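Local structure of WipB (Legionella pneumophila, 5NNY) at residues 112-116 and 184-189; 89-95 and 120-125; 26-30 and 81-86. The protein acts as a translocated Ser/Thr phosphatase targeting the host lysosomal nutrient-sensing machinery, the chain described here being its phosphatase domain. All blocks are in the same frame, centred on the assembly; numbering follows the deposited sequence.

Interaction 1: residues 112-116 and 184-189; sequences LQALY and QVYKKH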
ATOM      1  N   LEU A 112       1.054   2.770  10.398  1.00 18.83           N
ATOM      2  CA  LEU A 112       2.058   1.806   9.965  1.00 14.84           C
ATOM      3  C   LEU A 112       3.326   1.916  10.804  1.00 14.99           C
ATOM      4  O   LEU A 112       3.923   0.902  11.171  1.00 18.66           O
ATOM      5  CB  LEU A 112       2.387   1.999   8.481  1.00 15.23           C
ATOM      6  CG  LEU A 112       1.240   1.761   7.497  1.00 19.91           C
ATOM      7  CD1 LEU A 112       1.664   2.046   6.044  1.00 22.40           C
ATOM      8  CD2 LEU A 112       0.693   0.316   7.644  1.00 15.54           C
ATOM      9  N   GLN A 113       3.773   3.141  11.090  1.00 16.60           N
ATOM     10  CA  GLN A 113       4.983   3.324  11.894  1.00 18.62           C
ATOM     11  C   GLN A 113       4.837   2.720  13.291  1.00 20.62           C
ATOM     12  O   GLN A 113       5.750   2.047  13.788  1.00 20.84           O
ATOM     13  CB  GLN A 113       5.306   4.812  11.982  1.00 20.54           C
ATOM     14  CG  GLN A 113       6.607   5.156  12.694  1.00 21.37           C
ATOM     15  CD  GLN A 113       6.829   6.658  12.664  1.00 19.85           C
ATOM     16  OE1 GLN A 113       5.914   7.418  12.956  1.00 26.20           O
ATOM     17  NE2 GLN A 113       8.027   7.089  12.281  1.00 28.25           N
ATOM     18  N   ALA A 114       3.692   2.938  13.936  1.00 21.06           N
ATOM     19  CA  ALA A 114       3.455   2.343  15.252  1.00 21.54           C
ATOM     20  C   ALA A 114       3.388   0.821  15.175  1.00 26.80           C
ATOM     21  O   ALA A 114       3.911   0.125  16.052  1.00 22.11           O
ATOM     22  CB  ALA A 114       2.168   2.896  15.855  1.00 18.25           C
ATOM     23  N   LEU A 115       2.741   0.284  14.139  1.00 22.02           N
ATOM     24  CA  LEU A 115       2.726  -1.167  13.960  1.00 23.74           C
ATOM     25  C   LEU A 115       4.148  -1.708  13.879  1.00 23.95           C
ATOM     26  O   LEU A 115       4.503  -2.677  14.566  1.00 25.90           O
ATOM     27  CB  LEU A 115       1.926  -1.529  12.705  1.00 23.29           C
ATOM     28  CG  LEU A 115       0.411  -1.400  12.825  1.00 29.27           C
ATOM     29  CD1 LEU A 115      -0.279  -1.605  11.478  1.00 22.72           C
ATOM     30  CD2 LEU A 115      -0.136  -2.399  13.869  1.00 19.40           C
ATOM     31  N   TYR A 116       4.993  -1.057  13.084  1.00 18.73           N
ATOM     32  CA  TYR A 116       6.363  -1.528  12.903  1.00 22.48           C
ATOM     33  C   TYR A 116       7.170  -1.373  14.195  1.00 28.26           C
ATOM     34  O   TYR A 116       7.839  -2.315  14.646  1.00 24.49           O
ATOM     35  CB  TYR A 116       7.009  -0.765  11.733  1.00 18.72           C
ATOM     36  CG  TYR A 116       8.527  -0.842  11.672  1.00 25.06           C
ATOM     37  CD1 TYR A 116       9.162  -1.974  11.178  1.00 32.00           C
ATOM     38  CD2 TYR A 116       9.320   0.225  12.106  1.00 31.16           C
ATOM     39  CE1 TYR A 116      10.541  -2.048  11.113  1.00 31.93           C
ATOM     40  CE2 TYR A 116      10.709   0.161  12.045  1.00 26.81           C
ATOM     41  CZ  TYR A 116      11.308  -0.983  11.544  1.00 35.77           C
ATOM     42  OH  TYR A 116      12.682  -1.076  11.474  1.00 47.19           O
ATOM     43  N   GLN A 184      12.016   3.693   6.258  1.00 20.76           N
ATOM     44  CA  GLN A 184      12.215   2.865   7.451  1.00 29.35           C
ATOM     45  C   GLN A 184      11.088   1.867   7.670  1.00 28.20           C
ATOM     46  O   GLN A 184      11.287   0.833   8.318  1.00 26.80           O
ATOM     47  CB  GLN A 184      12.346   3.756   8.688  1.00 28.64           C
ATOM     48  CG  GLN A 184      13.593   4.584   8.673  1.00 33.03           C
ATOM     49  CD  GLN A 184      14.832   3.720   8.755  1.00 53.72           C
ATOM     50  OE1 GLN A 184      14.883   2.756   9.528  1.00 62.40           O
ATOM     51  NE2 GLN A 184      15.835   4.044   7.947  1.00 54.92           N
ATOM     52  N   VAL A 185       9.906   2.165   7.163  1.00 21.33           N
ATOM     53  CA  VAL A 185       8.705   1.415   7.493  1.00 16.57           C
ATOM     54  C   VAL A 185       8.042   0.873   6.238  1.00 22.70           C
ATOM     55  O   VAL A 185       7.895  -0.342   6.069  1.00 25.52           O
ATOM     56  CB  VAL A 185       7.716   2.290   8.287  1.00 20.55           C
ATOM     57  CG1 VAL A 185       6.433   1.511   8.566  1.00 26.65           C
ATOM     58  CG2 VAL A 185       8.372   2.753   9.595  1.00 22.04           C
ATOM     59  N   TYR A 186       7.636   1.774   5.351  1.00 16.34           N
ATOM     60  CA  TYR A 186       6.729   1.377   4.277  1.00 19.60           C
ATOM     61  C   TYR A 186       7.391   0.430   3.280  1.00 24.13           C
ATOM     62  O   TYR A 186       6.857  -0.655   2.982  1.00 22.90           O
ATOM     63  CB  TYR A 186       6.194   2.623   3.564  1.00 19.15           C
ATOM     64  CG  TYR A 186       5.178   2.292   2.485  1.00 21.84           C
ATOM     65  CD1 TYR A 186       3.830   2.102   2.809  1.00 15.94           C
ATOM     66  CD2 TYR A 186       5.559   2.202   1.138  1.00 20.73           C
ATOM     67  CE1 TYR A 186       2.884   1.811   1.830  1.00 20.98           C
ATOM     68  CE2 TYR A 186       4.617   1.901   0.151  1.00 23.11           C
ATOM     69  CZ  TYR A 186       3.286   1.712   0.498  1.00 19.27           C
ATOM     70  OH  TYR A 186       2.345   1.440  -0.481  1.00 20.03           O
ATOM     71  N   LYS A 187       8.544   0.821   2.735  1.00 23.16           N
ATOM     72  CA  LYS A 187       9.059   0.110   1.563  1.00 24.39           C
ATOM     73  C   LYS A 187       9.548  -1.291   1.904  1.00 21.87           C
ATOM     74  O   LYS A 187       9.510  -2.179   1.048  1.00 24.92           O
ATOM     75  CB  LYS A 187      10.180   0.910   0.878  1.00 22.77           C
ATOM     76  CG  LYS A 187      11.510   0.966   1.643  1.00 22.17           C
ATOM     77  CD  LYS A 187      12.571   1.678   0.815  1.00 27.08           C
ATOM     78  CE  LYS A 187      13.955   1.631   1.477  1.00 24.71           C
ATOM     79  NZ  LYS A 187      14.870   2.542   0.738  1.00 21.25           N
ATOM     80  N   LYS A 188      10.029  -1.515   3.118  1.00 23.66           N
ATOM     81  CA  LYS A 188      10.523  -2.848   3.419  1.00 29.50           C
ATOM     82  C   LYS A 188       9.406  -3.823   3.776  1.00 27.07           C
ATOM     83  O   LYS A 188       9.684  -5.012   3.955  1.00 31.51           O
ATOM     84  CB  LYS A 188      11.573  -2.762   4.526  1.00 37.69           C
ATOM     85  CG  LYS A 188      12.871  -2.092   4.043  1.00 40.39           C
ATOM     86  CD  LYS A 188      13.721  -1.507   5.179  1.00 46.75           C
ATOM     87  CE  LYS A 188      14.667  -0.390   4.665  1.00 50.18           C
ATOM     88  NZ  LYS A 188      15.819  -0.886   3.844  1.00 47.63           N
ATOM     89  N   HIS A 189       8.157  -3.363   3.851  1.00 20.59           N
ATOM     90  CA  HIS A 189       7.017  -4.243   4.079  1.00 20.76           C
ATOM     91  C   HIS A 189       6.210  -4.467   2.808  1.00 23.88           C
ATOM     92  O   HIS A 189       5.174  -5.146   2.843  1.00 23.23           O
ATOM     93  CB  HIS A 189       6.114  -3.685   5.189  1.00 16.12           C
ATOM     94  CG  HIS A 189       6.708  -3.815   6.555  1.00 27.09           C
ATOM     95  ND1 HIS A 189       7.589  -2.888   7.071  1.00 26.71           N
ATOM     96  CD2 HIS A 189       6.596  -4.791   7.488  1.00 24.30           C
ATOM     97  CE1 HIS A 189       7.967  -3.268   8.278  1.00 27.03           C
ATOM     98  NE2 HIS A 189       7.381  -4.420   8.555  1.00 30.52           N
TER
HETATM   99  O   HOH W   1      13.895  -0.061   8.681  1.00 39.31           O
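Helix 105-117 meets residues 184-189, at the C-terminal part of helix 175-186, with Q113 and V185 closest in backbone (CA to CA 6.1 Å). No direct hydrogen bond crosses the contact, so shape and rotamers carry it. V185, in the t rotamer, sets CG1 4.1 Å from L112 CB and 3.9 Å from Y116 CB, and CG2 3.7 Å from Y116 CD2. L112, with chi1 m and chi2 t, sends CD1 to within 3.9 Å of Y186 CD1, at the edge of that ring. The t rotamer of Y116 lays its ring along the other segment, where Q184 O sits over one face, 3.7 Å from Y116 CZ. H189 then meets the same ring rim to rim: Y116 CD1 and H189 CE1 are 3.4 Å apart, with planes at 81° and centroids 5.7 Å apart. The imidazole is held by its own segment, H189 ND1 donating to V185 O at 2.8 Å and 159°. With chi1 and chi2 both m, Q184 curls so that its OE1, like its O, accepts from water 1 (3.1 and 2.8 Å), which also bonds Y116 OH at 3.2 Å. This is helix packing on one side of the central sheet: the beta-alpha-beta connection meets the segment leading into strand 190-198, both on strand 121-125, where L112 and Y116 touch F122, H189 stacks on F122 and Y186 packs on I124.

Interaction 2: residues 89-95 and 120-125; sequences KLIRLIG and ADFEIL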
ATOM      1  N   LYS A  89       0.004 -12.492  14.916  1.00 26.49           N
ATOM      2  CA  LYS A  89      -0.990 -12.458  13.853  1.00 26.55           C
ATOM      3  C   LYS A  89      -0.442 -11.692  12.651  1.00 32.86           C
ATOM      4  O   LYS A  89      -0.056 -10.527  12.775  1.00 34.91           O
ATOM      5  CB  LYS A  89      -2.260 -11.777  14.362  1.00 34.46           C
ATOM      6  CG  LYS A  89      -3.447 -12.670  14.599  1.00 49.39           C
ATOM      7  CD  LYS A  89      -4.734 -11.914  14.307  1.00 47.69           C
ATOM      8  CE  LYS A  89      -5.892 -12.438  15.140  1.00 50.24           C
ATOM      9  NZ  LYS A  89      -7.226 -12.130  14.530  1.00 42.32           N
ATOM     10  N   LEU A  90      -0.426 -12.334  11.486  1.00 29.01           N
ATOM     11  CA  LEU A  90      -0.004 -11.652  10.265  1.00 28.30           C
ATOM     12  C   LEU A  90      -1.144 -10.825   9.678  1.00 30.43           C
ATOM     13  O   LEU A  90      -2.276 -11.304   9.555  1.00 27.98           O
ATOM     14  CB  LEU A  90       0.502 -12.646   9.221  1.00 32.06           C
ATOM     15  CG  LEU A  90       0.858 -12.003   7.866  1.00 33.18           C
ATOM     16  CD1 LEU A  90       2.038 -11.062   8.003  1.00 29.00           C
ATOM     17  CD2 LEU A  90       1.152 -13.045   6.821  1.00 26.30           C
ATOM     18  N   ILE A  91      -0.827  -9.583   9.306  1.00 31.25           N
ATOM     19  CA  ILE A  91      -1.765  -8.643   8.697  1.00 29.98           C
ATOM     20  C   ILE A  91      -1.340  -8.449   7.251  1.00 24.85           C
ATOM     21  O   ILE A  91      -0.221  -7.996   6.994  1.00 28.12           O
ATOM     22  CB  ILE A  91      -1.758  -7.289   9.425  1.00 35.75           C
ATOM     23  CG1 ILE A  91      -1.843  -7.490  10.940  1.00 38.81           C
ATOM     24  CG2 ILE A  91      -2.880  -6.417   8.924  1.00 33.77           C
ATOM     25  CD1 ILE A  91      -1.132  -6.399  11.732  1.00 39.99           C
ATOM     26  N   ARG A  92      -2.216  -8.780   6.308  1.00 22.25           N
ATOM     27  CA  ARG A  92      -1.965  -8.537   4.891  1.00 23.18           C
ATOM     28  C   ARG A  92      -2.878  -7.419   4.414  1.00 23.93           C
ATOM     29  O   ARG A  92      -4.104  -7.531   4.515  1.00 24.05           O
ATOM     30  CB  ARG A  92      -2.205  -9.785   4.038  1.00 29.02           C
ATOM     31  CG  ARG A  92      -1.200 -10.889   4.199  1.00 35.78           C
ATOM     32  CD  ARG A  92      -1.413 -11.986   3.134  1.00 33.82           C
ATOM     33  NE  ARG A  92      -0.386 -13.028   3.237  1.00 38.64           N
ATOM     34  CZ  ARG A  92      -0.466 -14.059   4.062  1.00 38.65           C
ATOM     35  NH1 ARG A  92      -1.527 -14.172   4.839  1.00 42.74           N
ATOM     36  NH2 ARG A  92       0.511 -14.961   4.119  1.00 52.25           N
ATOM     37  N   LEU A  93      -2.282  -6.353   3.884  1.00 21.75           N
ATOM     38  CA  LEU A  93      -3.033  -5.279   3.248  1.00 18.66           C
ATOM     39  C   LEU A  93      -3.064  -5.509   1.737  1.00 25.05           C
ATOM     40  O   LEU A  93      -2.031  -5.425   1.067  1.00 19.62           O
ATOM     41  CB  LEU A  93      -2.408  -3.923   3.583  1.00 18.44           C
ATOM     42  CG  LEU A  93      -2.666  -3.302   4.970  1.00 19.28           C
ATOM     43  CD1 LEU A  93      -2.210  -4.179   6.136  1.00 29.00           C
ATOM     44  CD2 LEU A  93      -2.019  -1.895   5.077  1.00 25.71           C
ATOM     45  N   ILE A  94      -4.254  -5.785   1.198  1.00 21.28           N
ATOM     46  CA  ILE A  94      -4.379  -6.023  -0.237  1.00 19.90           C
ATOM     47  C   ILE A  94      -4.144  -4.736  -1.033  1.00 19.21           C
ATOM     48  O   ILE A  94      -3.926  -4.783  -2.252  1.00 20.54           O
ATOM     49  CB  ILE A  94      -5.750  -6.682  -0.521  1.00 32.41           C
ATOM     50  CG1 ILE A  94      -5.632  -7.751  -1.599  1.00 36.75           C
ATOM     51  CG2 ILE A  94      -6.806  -5.654  -0.882  1.00 31.95           C
ATOM     52  CD1 ILE A  94      -5.223  -9.106  -1.061  1.00 40.90           C
ATOM     53  N   GLY A  95      -4.156  -3.582  -0.370  1.00 23.40           N
ATOM     54  CA  GLY A  95      -3.607  -2.384  -0.956  1.00 20.84           C
ATOM     55  C   GLY A  95      -4.514  -1.183  -0.757  1.00 18.89           C
ATOM     56  O   GLY A  95      -5.410  -1.170   0.092  1.00 25.52           O
ATOM     57  N   ALA A 120       4.515  -5.493  15.219  1.00 25.54           N
ATOM     58  CA  ALA A 120       3.454  -6.210  14.531  1.00 28.21           C
ATOM     59  C   ALA A 120       3.964  -6.762  13.203  1.00 25.96           C
ATOM     60  O   ALA A 120       4.914  -6.247  12.610  1.00 24.17           O
ATOM     61  CB  ALA A 120       2.236  -5.307  14.305  1.00 27.84           C
ATOM     62  N   ASP A 121       3.360  -7.856  12.771  1.00 26.66           N
ATOM     63  CA  ASP A 121       3.728  -8.516  11.528  1.00 25.91           C
ATOM     64  C   ASP A 121       2.736  -8.098  10.449  1.00 22.99           C
ATOM     65  O   ASP A 121       1.545  -8.387  10.568  1.00 27.22           O
ATOM     66  CB  ASP A 121       3.728 -10.033  11.721  1.00 26.07           C
ATOM     67  CG  ASP A 121       4.352 -10.770  10.550  1.00 43.82           C
ATOM     68  OD1 ASP A 121       5.035 -10.128   9.724  1.00 43.42           O
ATOM     69  OD2 ASP A 121       4.153 -12.002  10.461  1.00 47.45           O
ATOM     70  N   PHE A 122       3.214  -7.397   9.414  1.00 22.82           N
ATOM     71  CA  PHE A 122       2.310  -6.904   8.384  1.00 24.35           C
ATOM     72  C   PHE A 122       2.988  -6.892   7.023  1.00 22.53           C
ATOM     73  O   PHE A 122       4.208  -6.809   6.911  1.00 22.39           O
ATOM     74  CB  PHE A 122       1.742  -5.504   8.722  1.00 22.00           C
ATOM     75  CG  PHE A 122       2.749  -4.369   8.705  1.00 24.40           C
ATOM     76  CD1 PHE A 122       3.548  -4.111   9.809  1.00 22.95           C
ATOM     77  CD2 PHE A 122       2.833  -3.516   7.609  1.00 19.11           C
ATOM     78  CE1 PHE A 122       4.448  -3.053   9.804  1.00 28.98           C
ATOM     79  CE2 PHE A 122       3.726  -2.458   7.583  1.00 20.60           C
ATOM     80  CZ  PHE A 122       4.537  -2.219   8.689  1.00 26.69           C
ATOM     81  N   GLU A 123       2.191  -7.026   5.973  0.72 19.77           N
ATOM     82  CA  GLU A 123       2.726  -6.881   4.628  0.72 21.39           C
ATOM     83  C   GLU A 123       1.718  -6.134   3.778  0.72 22.54           C
ATOM     84  O   GLU A 123       0.507  -6.211   4.003  0.72 18.53           O
ATOM     85  CB  GLU A 123       3.068  -8.220   3.969  0.72 26.25           C
ATOM     86  CG  GLU A 123       1.911  -9.172   3.906  0.72 33.99           C
ATOM     87  CD  GLU A 123       2.325 -10.545   3.424  0.72 37.39           C
ATOM     88  OE1 GLU A 123       1.541 -11.154   2.675  0.72 43.02           O
ATOM     89  OE2 GLU A 123       3.434 -11.004   3.784  0.72 35.56           O
ATOM     90  N   ILE A 124       2.253  -5.418   2.794  1.00 20.48           N
ATOM     91  CA  ILE A 124       1.519  -4.494   1.938  1.00 19.62           C
ATOM     92  C   ILE A 124       1.718  -4.931   0.497  1.00 18.23           C
ATOM     93  O   ILE A 124       2.850  -4.994   0.014  1.00 23.91           O
ATOM     94  CB  ILE A 124       1.999  -3.045   2.129  1.00 18.46           C
ATOM     95  CG1 ILE A 124       1.856  -2.658   3.595  1.00 21.58           C
ATOM     96  CG2 ILE A 124       1.186  -2.089   1.268  1.00 22.36           C
ATOM     97  CD1 ILE A 124       2.523  -1.324   3.955  1.00 24.77           C
ATOM     98  N   LEU A 125       0.621  -5.239  -0.182  0.51 18.13           N
ATOM     99  CA  LEU A 125       0.685  -5.715  -1.555  0.51 16.57           C
ATOM    100  C   LEU A 125       0.724  -4.518  -2.486  0.51 18.19           C
ATOM    101  O   LEU A 125      -0.075  -3.588  -2.339  0.51 21.12           O
ATOM    102  CB  LEU A 125      -0.504  -6.618  -1.877  0.51 21.64           C
ATOM    103  CG  LEU A 125      -0.327  -8.006  -1.261  0.51 28.94           C
ATOM    104  CD1 LEU A 125      -1.633  -8.754  -1.216  0.51 33.08           C
ATOM    105  CD2 LEU A 125       0.726  -8.791  -2.033  0.51 37.02           C
TER
HETATM  106  O   HOH W   2       0.894  -8.688  14.316  1.00 27.06           O
HETATM  107  O   HOH W   3       3.400 -13.955   4.080  1.00 31.45           O
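Strands 90-93 and 121-125 are the two parallel strands of a beta-alpha-beta unit connected through helix 105-117, within the mixed central sheet of a calcineurin-like phosphoesterase fold. Their axes approach to 4.6 Å, at 15° between N-to-C directions, and the pairs I91-F122, R92-E123 and L93-I124 define the register. Four backbone bonds alternate as parallel pairing requires: I91 N to D121 O (2.9 Å), E123 N to I91 O (2.8 Å), L93 N to E123 O (2.8 Å, 179°) and L125 N to L93 O (2.9 Å). The intervening groups of L90 and R92 bond outward to strand 6-8, and I124 to H189, so both strands are interior to the sheet. Near K89 and D121, water 2 bridges the segments, donating to K89 O (2.6 Å) and accepting from D121 N (3.0 Å). On the face bearing R92 and E123, a buried salt bridge joins R92 NE to E123 OE1 at 2.7 Å, although at 119° its hydrogen-bond geometry is weak. Each charge has further partners: D5 for R92, K191 and S194 for E123. Water 3 donates to E123 OE2 (3.0 Å) and weakly accepts from R92 NH2 (3.1 Å). The face bearing I91, L93, F122 and I124 is apolar, with I91 CB 4.0 Å from F122 CB. At G95, phi/psi is 135/-162, where a CB would jam against the preceding carbonyl; an ideal one would also lie 3.4 Å from L125 O.

Interaction 3: residues 26-30 and 81-86; sequences GIIAI and QIKIIN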
ATOM      1  N   GLY A  26      -7.901  -7.801  17.218  1.00 22.24           N
ATOM      2  CA  GLY A  26      -6.988  -8.031  18.317  1.00 25.40           C
ATOM      3  C   GLY A  26      -5.536  -7.723  18.042  1.00 29.15           C
ATOM      4  O   GLY A  26      -4.656  -8.304  18.686  1.00 24.51           O
ATOM      5  N   ILE A  27      -5.249  -6.817  17.104  1.00 24.97           N
ATOM      6  CA  ILE A  27      -3.866  -6.393  16.928  1.00 28.70           C
ATOM      7  C   ILE A  27      -3.507  -5.277  17.902  1.00 20.47           C
ATOM      8  O   ILE A  27      -2.382  -5.227  18.410  1.00 21.81           O
ATOM      9  CB  ILE A  27      -3.606  -5.957  15.477  1.00 27.00           C
ATOM     10  CG1 ILE A  27      -4.056  -7.040  14.504  1.00 26.55           C
ATOM     11  CG2 ILE A  27      -2.120  -5.619  15.295  1.00 19.59           C
ATOM     12  CD1 ILE A  27      -3.212  -8.282  14.606  1.00 31.85           C
ATOM     13  N   ILE A  28      -4.416  -4.324  18.131  1.00 21.74           N
ATOM     14  CA  ILE A  28      -4.094  -3.158  18.946  1.00 21.59           C
ATOM     15  C   ILE A  28      -5.157  -2.963  20.009  1.00 21.85           C
ATOM     16  O   ILE A  28      -6.318  -3.348  19.851  1.00 30.00           O
ATOM     17  CB  ILE A  28      -3.962  -1.850  18.129  1.00 20.50           C
ATOM     18  CG1 ILE A  28      -5.307  -1.476  17.526  1.00 19.71           C
ATOM     19  CG2 ILE A  28      -2.882  -1.973  17.069  1.00 18.77           C
ATOM     20  CD1 ILE A  28      -5.276  -0.171  16.723  1.00 26.57           C
ATOM     21  N   ALA A  29      -4.736  -2.319  21.091  1.00 21.60           N
ATOM     22  CA  ALA A  29      -5.629  -1.848  22.138  1.00 21.15           C
ATOM     23  C   ALA A  29      -5.608  -0.327  22.174  1.00 19.34           C
ATOM     24  O   ALA A  29      -4.550   0.299  22.067  1.00 22.87           O
ATOM     25  CB  ALA A  29      -5.240  -2.413  23.505  1.00 25.54           C
ATOM     26  N   ILE A  30      -6.793   0.254  22.298  1.00 21.67           N
ATOM     27  CA  ILE A  30      -6.977   1.700  22.378  1.00 20.61           C
ATOM     28  C   ILE A  30      -8.235   1.908  23.194  1.00 20.69           C
ATOM     29  O   ILE A  30      -9.199   1.154  23.056  1.00 27.05           O
ATOM     30  CB  ILE A  30      -7.079   2.351  20.971  1.00 20.00           C
ATOM     31  CG1 ILE A  30      -7.103   3.887  21.048  1.00 16.43           C
ATOM     32  CG2 ILE A  30      -8.334   1.883  20.244  1.00 18.52           C
ATOM     33  CD1 ILE A  30      -7.264   4.560  19.656  1.00 20.36           C
ATOM     34  N   GLN A  81      -0.675   6.556  22.305  1.00 18.49           N
ATOM     35  CA  GLN A  81      -1.462   5.806  23.270  1.00 21.89           C
ATOM     36  C   GLN A  81      -2.033   4.512  22.702  1.00 23.45           C
ATOM     37  O   GLN A  81      -2.882   3.885  23.348  1.00 26.52           O
ATOM     38  CB  GLN A  81      -2.589   6.682  23.801  1.00 22.06           C
ATOM     39  CG  GLN A  81      -2.082   7.893  24.559  1.00 24.29           C
ATOM     40  CD  GLN A  81      -3.208   8.772  25.034  1.00 24.24           C
ATOM     41  OE1 GLN A  81      -3.906   8.421  25.984  1.00 21.54           O
ATOM     42  NE2 GLN A  81      -3.411   9.912  24.358  1.00 19.17           N
ATOM     43  N   ILE A  82      -1.618   4.115  21.500  1.00 23.04           N
ATOM     44  CA  ILE A  82      -2.022   2.852  20.897  1.00 25.24           C
ATOM     45  C   ILE A  82      -0.971   1.812  21.257  1.00 24.76           C
ATOM     46  O   ILE A  82       0.234   2.084  21.184  1.00 28.20           O
ATOM     47  CB  ILE A  82      -2.181   2.993  19.375  1.00 25.97           C
ATOM     48  CG1 ILE A  82      -3.408   3.862  19.052  1.00 23.72           C
ATOM     49  CG2 ILE A  82      -2.273   1.633  18.715  1.00 24.44           C
ATOM     50  CD1 ILE A  82      -3.541   4.239  17.545  1.00 18.86           C
ATOM     51  N   LYS A  83      -1.420   0.646  21.707  1.00 25.36           N
ATOM     52  CA  LYS A  83      -0.521  -0.449  22.040  1.00 24.33           C
ATOM     53  C   LYS A  83      -0.813  -1.630  21.136  1.00 21.88           C
ATOM     54  O   LYS A  83      -1.969  -2.021  20.973  1.00 25.31           O
ATOM     55  CB  LYS A  83      -0.656  -0.875  23.507  1.00 27.80           C
ATOM     56  CG  LYS A  83       0.649  -1.434  24.054  1.00 39.34           C
ATOM     57  CD  LYS A  83       0.437  -2.411  25.183  1.00 48.36           C
ATOM     58  CE  LYS A  83       1.768  -3.032  25.575  1.00 52.52           C
ATOM     59  NZ  LYS A  83       2.645  -3.226  24.381  1.00 48.37           N
ATOM     60  N   ILE A  84       0.240  -2.180  20.549  1.00 20.03           N
ATOM     61  CA  ILE A  84       0.141  -3.436  19.821  1.00 20.53           C
ATOM     62  C   ILE A  84       0.121  -4.556  20.853  1.00 24.15           C
ATOM     63  O   ILE A  84       1.001  -4.626  21.719  1.00 25.60           O
ATOM     64  CB  ILE A  84       1.301  -3.599  18.828  1.00 20.48           C
ATOM     65  CG1 ILE A  84       1.020  -2.830  17.529  1.00 21.06           C
ATOM     66  CG2 ILE A  84       1.524  -5.059  18.482  1.00 18.15           C
ATOM     67  CD1 ILE A  84       0.866  -1.315  17.689  1.00 20.60           C
ATOM     68  N   ILE A  85      -0.909  -5.390  20.804  1.00 24.53           N
ATOM     69  CA  ILE A  85      -1.088  -6.482  21.758  1.00 29.08           C
ATOM     70  C   ILE A  85      -0.911  -7.848  21.124  1.00 29.76           C
ATOM     71  O   ILE A  85      -0.976  -8.857  21.841  1.00 25.36           O
ATOM     72  CB  ILE A  85      -2.467  -6.414  22.447  1.00 27.97           C
ATOM     73  CG1 ILE A  85      -3.577  -6.567  21.404  1.00 28.74           C
ATOM     74  CG2 ILE A  85      -2.608  -5.111  23.181  1.00 33.32           C
ATOM     75  CD1 ILE A  85      -4.979  -6.587  21.979  1.00 25.93           C
ATOM     76  N   ASN A  86      -0.719  -7.919  19.810  1.00 23.82           N
ATOM     77  CA  ASN A  86      -0.502  -9.181  19.118  1.00 29.27           C
ATOM     78  C   ASN A  86       0.554  -8.968  18.049  1.00 28.27           C
ATOM     79  O   ASN A  86       0.311  -8.257  17.066  1.00 26.41           O
ATOM     80  CB  ASN A  86      -1.793  -9.722  18.497  1.00 25.33           C
ATOM     81  CG  ASN A  86      -1.658 -11.173  18.047  1.00 24.20           C
ATOM     82  OD1 ASN A  86      -0.577 -11.607  17.664  1.00 29.01           O
ATOM     83  ND2 ASN A  86      -2.742 -11.926  18.121  1.00 30.70           N
TER
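A two-stranded antiparallel ribbon, separate from the central sheet, joins strand 28-29 to strand 83-84. It is not a hairpin, since 50 residues, more than half of them helical, lie between the segments; their end-to-end directions differ by 172°. It opens directly after helix 15-24, which G26 ends as the C-prime residue of a Schellman motif, its phi of 69° being readily accessible to glycine. A29 and K83 form the hydrogen-bonded pair: A29 N donates to K83 O at 2.8 Å (166°), and K83 N to A29 O at 3.2 Å (178°). I28 and I84 are the adjoining non-hydrogen-bonded pair, with CA atoms 4.3 Å apart. Next along, I27 O accepts from I85 N at 2.8 Å and, weakly, from N86 N at 3.5 Å. CA-H...O contacts add to this, I28 CA to K83 O at 3.1 Å and I84 CA to I27 O at 3.4 Å. Isoleucines fill one side: I28 CB meets I82 CG2 at 3.9 Å, I28 CG2 meets I84 CD1 at 3.9 Å, and I30 CD1 meets I82 CG1 at 4.0 Å. Helices 15-24 and 105-117 lie under this side, with L19 and L22 against I28, L111 against I82 and L115 against I84. On the other face, A29 CB touches I85 CG2 at 3.8 Å. The chemistry is therefore two-sided: backbone bonds fix the register of a short ribbon whose isoleucine face packs on the two helices, while K83 and I85 on the other side are exposed.

In the fold
Interaction 2 is the buried one, its centre about 9 Å from the centre of the chain, and combines four backbone hydrogen bonds with a buried salt bridge. Interactions 1 and 3 are partly buried. Interaction 1 packs helix against helix end without direct hydrogen bonds and adjoins interaction 2, where H189 O meets I124 N at 2.9 Å. Interaction 3, its centre about 21 Å from the centre of the chain, is again strand pairing, but with only one regular bridge of each kind and no charge pair. Helix 105-117 relates all three: it supplies residues 112-116, connects the strands of interaction 2, and sends L115 CD2 to I84 CG1 (3.9 Å) and I27 CG2 (4.0 Å).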